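Local coordinates for protein cytochrome P450 monooxygenase (Rhodococcus sp. ECU0066, PDB 6KBH) that probably acts as a self-sufficient monooxygenase, relaying electrons from bound FMN through a [2Fe-2S] cluster to a heme that activates oxygen, at residues K768-C773 and D780-Q785; I465-K470 and A723-N728; D653-Y658 and A674-D679; S313-A318 and I405-L410. One frame throughout, in Å; residues are numbered along the deposited sequence.

In the fold
Along the chain, contact 4 closes first, in the P450 part, where the start of helix 315-325 meets helix 396-413. Contact 2 spans a far longer loop: 465-470, between helix 449-452 and strand 475-486, meets the end of helix 720-726 in the iron-sulfur part. Contact 3 is nested inside that loop, joining the first part of strand 655-661 to the loop that leads from helix 663-672 to strand 681-685. Contact 1 follows contact 2 in series and closes a short C-terminal loop beside the cluster. None of the four cross. S469 packs on N317, linking contacts 2 and 4, and T772 packs on L724, linking contacts 1 and 2; contact 3 lies apart.

Contact 1: residues K768-C773 and D780-Q785; sequences KTMMTC and DKLTLQ. With FES (Fe2/s2 (inorganic) cluster), chain D.
This is a buried apolar contact between two C-terminal strands of the iron-sulfur domain, in which M770 on strand 769-771 reaches L782 and L784 on strand 781-784. The whole approach is made by one methyl group. M770 runs out from its strand with CG roughly opposite the backbone N (chi1 151°), and a turn at the last torsion (chi3 56°) swings CE in among the leucine methyls. There M770 CE lies 3.4 Å from L784 CD2 and 3.9 Å from L784 CD1, so it sits against the fork of that side chain, the two chains meeting at about a right angle. Its second neighbour is L782, whose CD2 is 3.5 Å from M770 CE and whose side chain meets the methionine at a slant. The two strands belong to different sheets: 769-771 pairs antiparallel with 744-747, while 781-784 runs parallel to 701-705, as in the beta-grasp fold of plant-type [2Fe-2S] ferredoxins. V747 touches both M770 and L784. Beyond M770 the same chain turns to the cluster. M771 carries its CE to 3.8 Å from the cluster sulfide S2, and C773 SG binds the iron FE2 at 2.3 Å, with C743 as the second protein ligand of that iron. On the other side of the strand, T769 OG1 is held by a hydrogen bond to E744.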
# COMPACT_ATOMS: atom_id res chain seq x y z
N LYS A 768 -19.46 11.07 8.49
CA LYS A 768 -19.21 9.83 7.79
C LYS A 768 -17.74 9.62 7.45
O LYS A 768 -17.38 8.55 6.96
CB LYS A 768 -20.02 9.78 6.49
CG LYS A 768 -21.52 9.97 6.67
CD LYS A 768 -22.28 8.87 5.94
CE LYS A 768 -23.77 8.93 6.22
NZ LYS A 768 -24.55 9.51 5.08
N THR A 769 -16.88 10.61 7.72
CA THR A 769 -15.54 10.60 7.17
C THR A 769 -14.60 11.40 8.06
O THR A 769 -15.04 12.25 8.85
CB THR A 769 -15.54 11.15 5.74
OG1 THR A 769 -14.21 11.12 5.22
CG2 THR A 769 -16.05 12.58 5.72
N MET A 770 -13.31 11.13 7.93
CA MET A 770 -12.29 11.73 8.78
C MET A 770 -10.96 11.77 8.05
O MET A 770 -10.66 10.90 7.23
CB MET A 770 -12.16 10.97 10.11
CG MET A 770 -10.79 11.01 10.75
SD MET A 770 -10.82 10.73 12.52
CE MET A 770 -11.64 9.15 12.58
N MET A 771 -10.16 12.80 8.36
CA MET A 771 -8.82 12.94 7.82
C MET A 771 -7.81 12.40 8.83
O MET A 771 -7.75 12.87 9.97
CB MET A 771 -8.52 14.40 7.49
CG MET A 771 -9.57 15.01 6.58
SD MET A 771 -9.87 14.09 5.07
CE MET A 771 -8.23 14.09 4.37
N THR A 772 -7.02 11.42 8.39
CA THR A 772 -6.24 10.58 9.30
C THR A 772 -5.13 11.35 10.01
O THR A 772 -4.72 10.96 11.11
CB THR A 772 -5.68 9.40 8.51
OG1 THR A 772 -6.71 8.85 7.69
CG2 THR A 772 -5.19 8.33 9.44
N CYS A 773 -4.64 12.43 9.41
CA CYS A 773 -3.40 13.06 9.87
C CYS A 773 -3.62 14.14 10.92
O CYS A 773 -2.72 14.37 11.74
CB CYS A 773 -2.64 13.65 8.68
SG CYS A 773 -3.50 15.02 7.88
N ASP A 780 -13.92 9.39 23.64
CA ASP A 780 -13.13 8.25 24.10
C ASP A 780 -12.79 7.25 23.01
O ASP A 780 -11.72 6.62 23.08
CB ASP A 780 -13.87 7.53 25.23
CG ASP A 780 -15.36 7.41 24.96
OD1 ASP A 780 -15.76 7.45 23.78
OD2 ASP A 780 -16.13 7.29 25.94
N LYS A 781 -13.65 7.05 22.01
CA LYS A 781 -13.36 6.06 20.98
C LYS A 781 -14.09 6.41 19.69
O LYS A 781 -15.10 7.10 19.69
CB LYS A 781 -13.74 4.64 21.42
CG LYS A 781 -15.17 4.50 21.91
CD LYS A 781 -15.55 3.03 22.08
CE LYS A 781 -16.27 2.50 20.85
NZ LYS A 781 -16.95 1.20 21.12
N LEU A 782 -13.53 5.91 18.58
CA LEU A 782 -14.16 5.96 17.27
C LEU A 782 -13.96 4.63 16.58
O LEU A 782 -12.98 3.92 16.81
CB LEU A 782 -13.58 7.06 16.37
CG LEU A 782 -14.02 8.49 16.62
CD1 LEU A 782 -13.29 8.97 17.80
CD2 LEU A 782 -13.67 9.34 15.45
N THR A 783 -14.90 4.30 15.70
CA THR A 783 -14.83 3.10 14.88
C THR A 783 -14.62 3.50 13.43
O THR A 783 -15.34 4.37 12.91
CB THR A 783 -16.09 2.24 15.04
OG1 THR A 783 -16.31 1.96 16.43
CG2 THR A 783 -15.95 0.94 14.28
N LEU A 784 -13.65 2.87 12.78
CA LEU A 784 -13.27 3.18 11.40
C LEU A 784 -13.38 1.94 10.54
O LEU A 784 -13.07 0.82 10.99
CB LEU A 784 -11.85 3.75 11.35
CG LEU A 784 -11.68 5.09 12.06
CD1 LEU A 784 -10.25 5.58 12.01
CD2 LEU A 784 -12.61 6.08 11.42
N GLN A 785 -13.83 2.12 9.29
CA GLN A 785 -13.93 1.01 8.34
C GLN A 785 -12.52 0.71 7.83
O GLN A 785 -12.10 1.16 6.76
CB GLN A 785 -14.88 1.33 7.19
CG GLN A 785 -15.20 0.12 6.34
CD GLN A 785 -16.52 0.23 5.60
OE1 GLN A 785 -17.24 -0.75 5.45
NE2 GLN A 785 -16.84 1.44 5.14
FE1 FES D . -3.30 15.51 3.13
FE2 FES D . -4.08 14.32 5.77
S1 FES D . -2.50 13.99 4.38
S2 FES D . -4.88 15.83 4.51

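Contact 2: residues I465-K470 and A723-N728; sequences IGEPSK and ALRAAN
R725, near the end of helix 720-726, reaches its guanidinium toward G466 and E467 of the loop between helix 449-452 and strand 475-486, and the three meet loosely. The E467 side chain approaches the flat group at its edge: its CG lies close to the guanidinium plane, 4.3 Å from R725 NH2. The carbonyl of G466 comes to the same nitrogen at a slant, G466 O and R725 NH2 being 4.3 Å apart, too far for a bond. A turn in the middle of the arginine chain (chi3 87°) brings NH2 into this position. The acid does not close a salt bridge either: E467 OE2 stays 5.0 Å from R725 NH2, so any attraction between the opposite charges probably acts as a mild, long-range pull. R725 NH1 has a weak hydrogen bond to S733, and the R725 side chain is about 8 Å from the cluster. G466 adopts a positive phi (86°), a backbone setting suited to a residue without a side chain, and its backbone is hydrogen-bonded to A731. At the helix end, N728 is the C-prime residue of a Schellman motif, in which I729 N returns to L724 O and N728 N, more weakly, to R725 O. I465 packs on helix 396-413 of the P450 part, while A723 of helix 720-726 rests on strand 710-714.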
# COMPACT_ATOMS: atom_id res chain seq x y z
N ILE A 465 5.91 1.73 -0.33
CA ILE A 465 5.27 0.62 0.37
C ILE A 465 4.39 1.17 1.47
O ILE A 465 4.61 2.28 1.98
CB ILE A 465 6.28 -0.39 0.96
CG1 ILE A 465 7.29 0.33 1.87
CG2 ILE A 465 6.96 -1.17 -0.12
CD1 ILE A 465 8.52 -0.47 2.20
N GLY A 466 3.40 0.38 1.86
CA GLY A 466 2.50 0.74 2.93
C GLY A 466 1.32 1.59 2.52
O GLY A 466 0.55 2.00 3.40
N GLU A 467 1.16 1.87 1.23
CA GLU A 467 0.05 2.69 0.79
C GLU A 467 -0.97 1.86 0.03
O GLU A 467 -0.59 0.99 -0.77
CB GLU A 467 0.55 3.83 -0.11
CG GLU A 467 1.72 4.62 0.49
CD GLU A 467 2.52 5.37 -0.56
OE1 GLU A 467 2.14 5.34 -1.75
OE2 GLU A 467 3.54 5.99 -0.19
N PRO A 468 -2.27 2.06 0.27
CA PRO A 468 -3.28 1.30 -0.47
C PRO A 468 -3.19 1.57 -1.96
O PRO A 468 -2.68 2.61 -2.40
CB PRO A 468 -4.60 1.80 0.11
CG PRO A 468 -4.25 2.40 1.43
CD PRO A 468 -2.87 2.97 1.25
N SER A 469 -3.69 0.62 -2.76
CA SER A 469 -3.56 0.74 -4.21
C SER A 469 -4.40 1.89 -4.75
O SER A 469 -4.08 2.44 -5.81
CB SER A 469 -3.94 -0.57 -4.90
OG SER A 469 -5.06 -1.19 -4.29
N LYS A 470 -5.49 2.26 -4.06
CA LYS A 470 -6.32 3.37 -4.50
C LYS A 470 -5.54 4.68 -4.49
O LYS A 470 -5.72 5.52 -5.38
CB LYS A 470 -7.59 3.48 -3.64
CG LYS A 470 -7.65 4.64 -2.65
CD LYS A 470 -8.98 4.62 -1.90
CE LYS A 470 -9.01 5.59 -0.73
NZ LYS A 470 -9.53 6.91 -1.15
N ALA A 723 -0.50 6.43 14.54
CA ALA A 723 -0.83 5.18 15.21
C ALA A 723 -1.11 4.07 14.21
O ALA A 723 -0.77 2.90 14.45
CB ALA A 723 -2.03 5.39 16.14
N LEU A 724 -1.74 4.40 13.08
CA LEU A 724 -2.03 3.39 12.06
C LEU A 724 -0.74 2.85 11.45
O LEU A 724 -0.58 1.63 11.32
CB LEU A 724 -2.94 3.97 10.98
CG LEU A 724 -4.37 4.32 11.40
CD1 LEU A 724 -5.10 4.97 10.24
CD2 LEU A 724 -5.13 3.10 11.88
N ARG A 725 0.18 3.74 11.07
CA ARG A 725 1.47 3.28 10.55
C ARG A 725 2.32 2.61 11.62
O ARG A 725 3.22 1.84 11.28
CB ARG A 725 2.23 4.44 9.92
CG ARG A 725 1.36 5.46 9.23
CD ARG A 725 2.17 6.33 8.29
NE ARG A 725 2.29 5.72 6.96
CZ ARG A 725 2.06 6.37 5.82
NH1 ARG A 725 1.70 7.65 5.85
NH2 ARG A 725 2.19 5.74 4.66
N ALA A 726 2.05 2.89 12.90
CA ALA A 726 2.73 2.17 13.97
C ALA A 726 2.24 0.73 14.07
O ALA A 726 3.01 -0.16 14.48
CB ALA A 726 2.54 2.89 15.30
N ALA A 727 0.99 0.47 13.72
CA ALA A 727 0.47 -0.88 13.57
C ALA A 727 0.72 -1.44 12.18
O ALA A 727 0.21 -2.51 11.85
CB ALA A 727 -1.03 -0.91 13.88
N ASN A 728 1.50 -0.73 11.37
CA ASN A 728 1.78 -1.08 9.97
C ASN A 728 0.50 -1.36 9.18
O ASN A 728 0.41 -2.32 8.41
CB ASN A 728 2.77 -2.24 9.86
CG ASN A 728 3.55 -2.16 8.56
OD1 ASN A 728 3.17 -1.46 7.62
ND2 ASN A 728 4.69 -2.84 8.52

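Contact 3: residues D653-Y658 and A674-D679; sequences DGTQVY and AHWPDD
T655 meets W676 in the loop that leads to strand 681-685. From its CB outward the threonine does two different things. CB itself lies in the plane of the indole at the edge of the six-membered ring, 4.0 Å from W676 CZ3. The methyl CG2, set opposite the backbone N, extends the same apolar touch, 4.1 Å from W676 CZ3. The hydroxyl takes the other branch, beside the backbone N (chi1 -61°), and OG1 is hydrogen-bonded to R578. The ring thus presents a rim carbon to the threonine, and neither of its faces is used in this meeting. Next along the strand, Q656 points its first bond away from the loop, yet its NE2 comes to 4.1 Å from D679 O, short of bonding. Its OE1 takes a weak hydrogen bond from Y658 OH, which also bonds to D573 N. The segments belong to one beta-alpha-beta crossover (strand 655-661, helix 663-672, strand 681-685) in the parallel sheet of the ferredoxin-reductase-like nucleotide-binding fold: the first lies on its first strand, the second in the loop between helix and second strand. V657 pairs by backbone bonds with T680 and H682. The T655-W676 touch is carbon on carbon, and the one polar approach, Q656 NE2 to D679 O, is too long to bond, so the contact rests mainly on shape and dispersion, with little directional hold.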
# COMPACT_ATOMS: atom_id res chain seq x y z
N ASP A 653 -29.70 38.35 -0.96
CA ASP A 653 -30.18 36.97 -0.82
C ASP A 653 -29.53 35.93 -1.73
O ASP A 653 -29.16 34.85 -1.27
CB ASP A 653 -31.69 37.00 -1.03
CG ASP A 653 -32.27 35.63 -1.28
OD1 ASP A 653 -32.21 34.79 -0.36
OD2 ASP A 653 -32.81 35.39 -2.39
N GLY A 654 -29.41 36.24 -3.02
CA GLY A 654 -28.95 35.23 -3.97
C GLY A 654 -27.45 35.13 -4.15
O GLY A 654 -26.94 34.06 -4.50
N THR A 655 -26.72 36.23 -3.92
CA THR A 655 -25.30 36.27 -4.25
C THR A 655 -24.50 35.24 -3.46
O THR A 655 -24.67 35.08 -2.25
CB THR A 655 -24.72 37.66 -4.00
OG1 THR A 655 -25.39 38.62 -4.82
CG2 THR A 655 -23.23 37.69 -4.31
N GLN A 656 -23.62 34.52 -4.17
CA GLN A 656 -22.56 33.70 -3.60
C GLN A 656 -21.20 34.29 -3.95
O GLN A 656 -21.06 35.07 -4.90
CB GLN A 656 -22.64 32.25 -4.10
CG GLN A 656 -23.62 31.36 -3.36
CD GLN A 656 -23.50 29.91 -3.78
OE1 GLN A 656 -22.76 29.58 -4.71
NE2 GLN A 656 -24.23 29.04 -3.10
N VAL A 657 -20.19 33.90 -3.17
CA VAL A 657 -18.82 34.37 -3.37
C VAL A 657 -17.86 33.19 -3.19
O VAL A 657 -17.75 32.63 -2.09
CB VAL A 657 -18.42 35.49 -2.38
CG1 VAL A 657 -17.04 36.06 -2.73
CG2 VAL A 657 -19.48 36.59 -2.22
N TYR A 658 -17.16 32.82 -4.26
CA TYR A 658 -16.02 31.92 -4.14
C TYR A 658 -14.73 32.72 -4.29
O TYR A 658 -14.68 33.71 -5.02
CB TYR A 658 -16.04 30.79 -5.18
CG TYR A 658 -17.34 30.04 -5.23
CD1 TYR A 658 -18.46 30.59 -5.83
CD2 TYR A 658 -17.45 28.79 -4.66
CE1 TYR A 658 -19.64 29.91 -5.88
CE2 TYR A 658 -18.63 28.10 -4.70
CZ TYR A 658 -19.73 28.67 -5.32
OH TYR A 658 -20.93 28.00 -5.38
N ALA A 674 -18.82 38.31 6.98
CA ALA A 674 -19.49 37.74 8.14
C ALA A 674 -20.94 38.17 8.22
O ALA A 674 -21.77 37.46 8.79
CB ALA A 674 -18.74 38.12 9.42
N HIS A 675 -21.27 39.33 7.64
CA HIS A 675 -22.63 39.86 7.68
C HIS A 675 -23.63 39.00 6.92
O HIS A 675 -24.84 39.16 7.12
CB HIS A 675 -22.69 41.28 7.09
CG HIS A 675 -21.63 42.22 7.58
ND1 HIS A 675 -21.62 43.55 7.25
CD2 HIS A 675 -20.54 42.02 8.36
CE1 HIS A 675 -20.58 44.14 7.81
NE2 HIS A 675 -19.91 43.23 8.49
N TRP A 676 -23.15 38.11 6.06
CA TRP A 676 -23.97 37.49 5.03
C TRP A 676 -24.58 36.20 5.53
O TRP A 676 -24.26 35.72 6.63
CB TRP A 676 -23.11 37.26 3.79
CG TRP A 676 -22.63 38.53 3.14
CD1 TRP A 676 -21.91 39.53 3.74
CD2 TRP A 676 -22.84 38.94 1.79
NE1 TRP A 676 -21.66 40.53 2.84
CE2 TRP A 676 -22.23 40.20 1.63
CE3 TRP A 676 -23.50 38.37 0.69
CZ2 TRP A 676 -22.24 40.90 0.43
CZ3 TRP A 676 -23.52 39.07 -0.50
CH2 TRP A 676 -22.89 40.31 -0.63
N PRO A 677 -25.52 35.60 4.76
CA PRO A 677 -25.98 34.24 5.09
C PRO A 677 -24.82 33.25 5.18
O PRO A 677 -23.71 33.55 4.75
CB PRO A 677 -26.93 33.92 3.93
CG PRO A 677 -27.47 35.24 3.53
CD PRO A 677 -26.35 36.23 3.72
N ASP A 678 -25.08 32.07 5.74
CA ASP A 678 -24.00 31.22 6.21
C ASP A 678 -23.24 30.55 5.06
O ASP A 678 -22.01 30.59 5.02
CB ASP A 678 -24.54 30.17 7.18
CG ASP A 678 -24.76 30.75 8.56
OD1 ASP A 678 -24.26 31.86 8.82
OD2 ASP A 678 -25.43 30.09 9.39
N ASP A 679 -23.96 29.93 4.12
CA ASP A 679 -23.33 29.20 3.03
C ASP A 679 -22.95 30.10 1.86
O ASP A 679 -22.85 29.62 0.72
CB ASP A 679 -24.24 28.06 2.57
CG ASP A 679 -23.48 26.75 2.37
OD1 ASP A 679 -22.24 26.79 2.29
OD2 ASP A 679 -24.14 25.69 2.30

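Contact 4: residues S313-A318 and I405-L410; sequences SLIPNA and IFLEEL
I315 lays its CD1 methyl against the backbone of helix 396-413, over the carbonyl of L407 and the CB of E408. This is a helix-to-helix contact in the core of the cytochrome P450 fold, joining the start of helix 315-325, the K helix by its position, to the L helix that follows the heme-ligating cysteine. The isoleucine reaches that far because its chain is fully extended at the second torsion (chi2 180°), which carries CD1 outward to 3.5 Å from E408 CB. Its other branch, CG2, faces L407 more distantly, 4.5 Å from L407 CD2. I315 and E408 meet at about a right angle, and only the base of the glutamate is touched: a first torsion of 66° and a bend at the next turn the acid away from the isoleucine, and E408 OE2 forms a salt bridge with R157 on helix 153-164. An apolar methyl therefore packs at the foot of a side chain whose charge is probably offset by R157. Helix 302-310 closes one flank, since I308 touches I315, A318 and L407 together, and L298 of helix 284-300 also packs on L407. The L407 side chain is about 12 Å from the heme, so the contact does not line its pocket. The carbonyl beneath the methyl, L407 O, lies 3.4 Å from I315 CD1 and also accepts a hydrogen bond from T411 OG1.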
# COMPACT_ATOMS: atom_id res chain seq x y z
N SER A 313 7.18 3.53 -12.53
CA SER A 313 6.28 4.15 -11.56
C SER A 313 5.14 3.23 -11.15
O SER A 313 4.55 3.43 -10.08
CB SER A 313 5.72 5.45 -12.13
OG SER A 313 5.47 5.35 -13.52
N LEU A 314 4.81 2.23 -11.96
CA LEU A 314 3.72 1.31 -11.69
C LEU A 314 4.18 0.01 -11.04
O LEU A 314 3.35 -0.87 -10.79
CB LEU A 314 2.95 1.02 -12.98
CG LEU A 314 3.76 0.58 -14.20
CD1 LEU A 314 2.92 -0.28 -15.10
CD2 LEU A 314 4.23 1.79 -14.96
N ILE A 315 5.48 -0.13 -10.76
CA ILE A 315 5.98 -1.30 -10.05
C ILE A 315 5.27 -1.52 -8.71
O ILE A 315 4.86 -2.66 -8.43
CB ILE A 315 7.49 -1.23 -9.90
CG1 ILE A 315 8.17 -1.44 -11.26
CG2 ILE A 315 8.01 -2.24 -8.89
CD1 ILE A 315 9.66 -1.37 -11.21
N PRO A 316 5.10 -0.51 -7.85
CA PRO A 316 4.47 -0.78 -6.54
C PRO A 316 3.11 -1.47 -6.63
O PRO A 316 2.92 -2.51 -5.99
CB PRO A 316 4.35 0.62 -5.92
CG PRO A 316 5.45 1.39 -6.54
CD PRO A 316 5.55 0.90 -7.95
N ASN A 317 2.17 -0.92 -7.40
CA ASN A 317 0.89 -1.61 -7.54
C ASN A 317 1.02 -2.88 -8.36
O ASN A 317 0.24 -3.82 -8.16
CB ASN A 317 -0.16 -0.69 -8.17
CG ASN A 317 -1.58 -1.18 -7.95
OD1 ASN A 317 -1.90 -1.73 -6.89
ND2 ASN A 317 -2.43 -1.02 -8.95
N ALA A 318 1.98 -2.93 -9.29
CA ALA A 318 2.21 -4.14 -10.07
C ALA A 318 2.47 -5.33 -9.15
O ALA A 318 1.80 -6.37 -9.26
CB ALA A 318 3.38 -3.94 -11.03
N ILE A 405 12.15 -3.79 -5.78
CA ILE A 405 13.50 -3.54 -6.28
C ILE A 405 13.98 -4.68 -7.18
O ILE A 405 14.65 -4.44 -8.19
CB ILE A 405 14.48 -3.26 -5.12
CG1 ILE A 405 13.87 -2.31 -4.12
CG2 ILE A 405 15.72 -2.61 -5.65
CD1 ILE A 405 14.43 -2.44 -2.73
N PHE A 406 13.72 -5.93 -6.78
CA PHE A 406 13.95 -7.03 -7.69
C PHE A 406 13.38 -6.72 -9.06
O PHE A 406 14.06 -6.84 -10.09
CB PHE A 406 13.30 -8.32 -7.17
CG PHE A 406 13.85 -8.85 -5.87
CD1 PHE A 406 15.08 -8.42 -5.39
CD2 PHE A 406 13.15 -9.80 -5.15
CE1 PHE A 406 15.57 -8.92 -4.20
CE2 PHE A 406 13.64 -10.31 -3.96
CZ PHE A 406 14.86 -9.87 -3.49
N LEU A 407 12.12 -6.31 -9.09
CA LEU A 407 11.41 -6.02 -10.32
C LEU A 407 11.74 -4.64 -10.88
O LEU A 407 11.25 -4.30 -11.96
CB LEU A 407 9.90 -6.15 -10.10
CG LEU A 407 9.01 -6.12 -11.35
CD1 LEU A 407 9.40 -7.23 -12.32
CD2 LEU A 407 7.54 -6.18 -10.98
N GLU A 408 12.54 -3.81 -10.21
CA GLU A 408 12.96 -2.67 -11.02
C GLU A 408 14.29 -2.94 -11.71
O GLU A 408 14.44 -2.59 -12.88
CB GLU A 408 13.00 -1.37 -10.20
CG GLU A 408 14.01 -1.23 -9.10
CD GLU A 408 14.45 0.22 -8.92
OE1 GLU A 408 14.90 0.84 -9.90
OE2 GLU A 408 14.34 0.75 -7.79
N GLU A 409 15.23 -3.60 -11.04
CA GLU A 409 16.51 -3.88 -11.68
C GLU A 409 16.35 -4.78 -12.91
O GLU A 409 16.98 -4.54 -13.94
CB GLU A 409 17.49 -4.51 -10.70
CG GLU A 409 18.89 -4.57 -11.29
CD GLU A 409 19.97 -4.91 -10.29
OE1 GLU A 409 19.64 -5.34 -9.17
OE2 GLU A 409 21.16 -4.74 -10.64
N LEU A 410 15.51 -5.81 -12.81
CA LEU A 410 15.36 -6.73 -13.93
C LEU A 410 14.57 -6.11 -15.07
O LEU A 410 14.73 -6.51 -16.23
CB LEU A 410 14.72 -8.04 -13.47
CG LEU A 410 15.41 -8.73 -12.30
CD1 LEU A 410 14.58 -9.90 -11.82
CD2 LEU A 410 16.81 -9.18 -12.66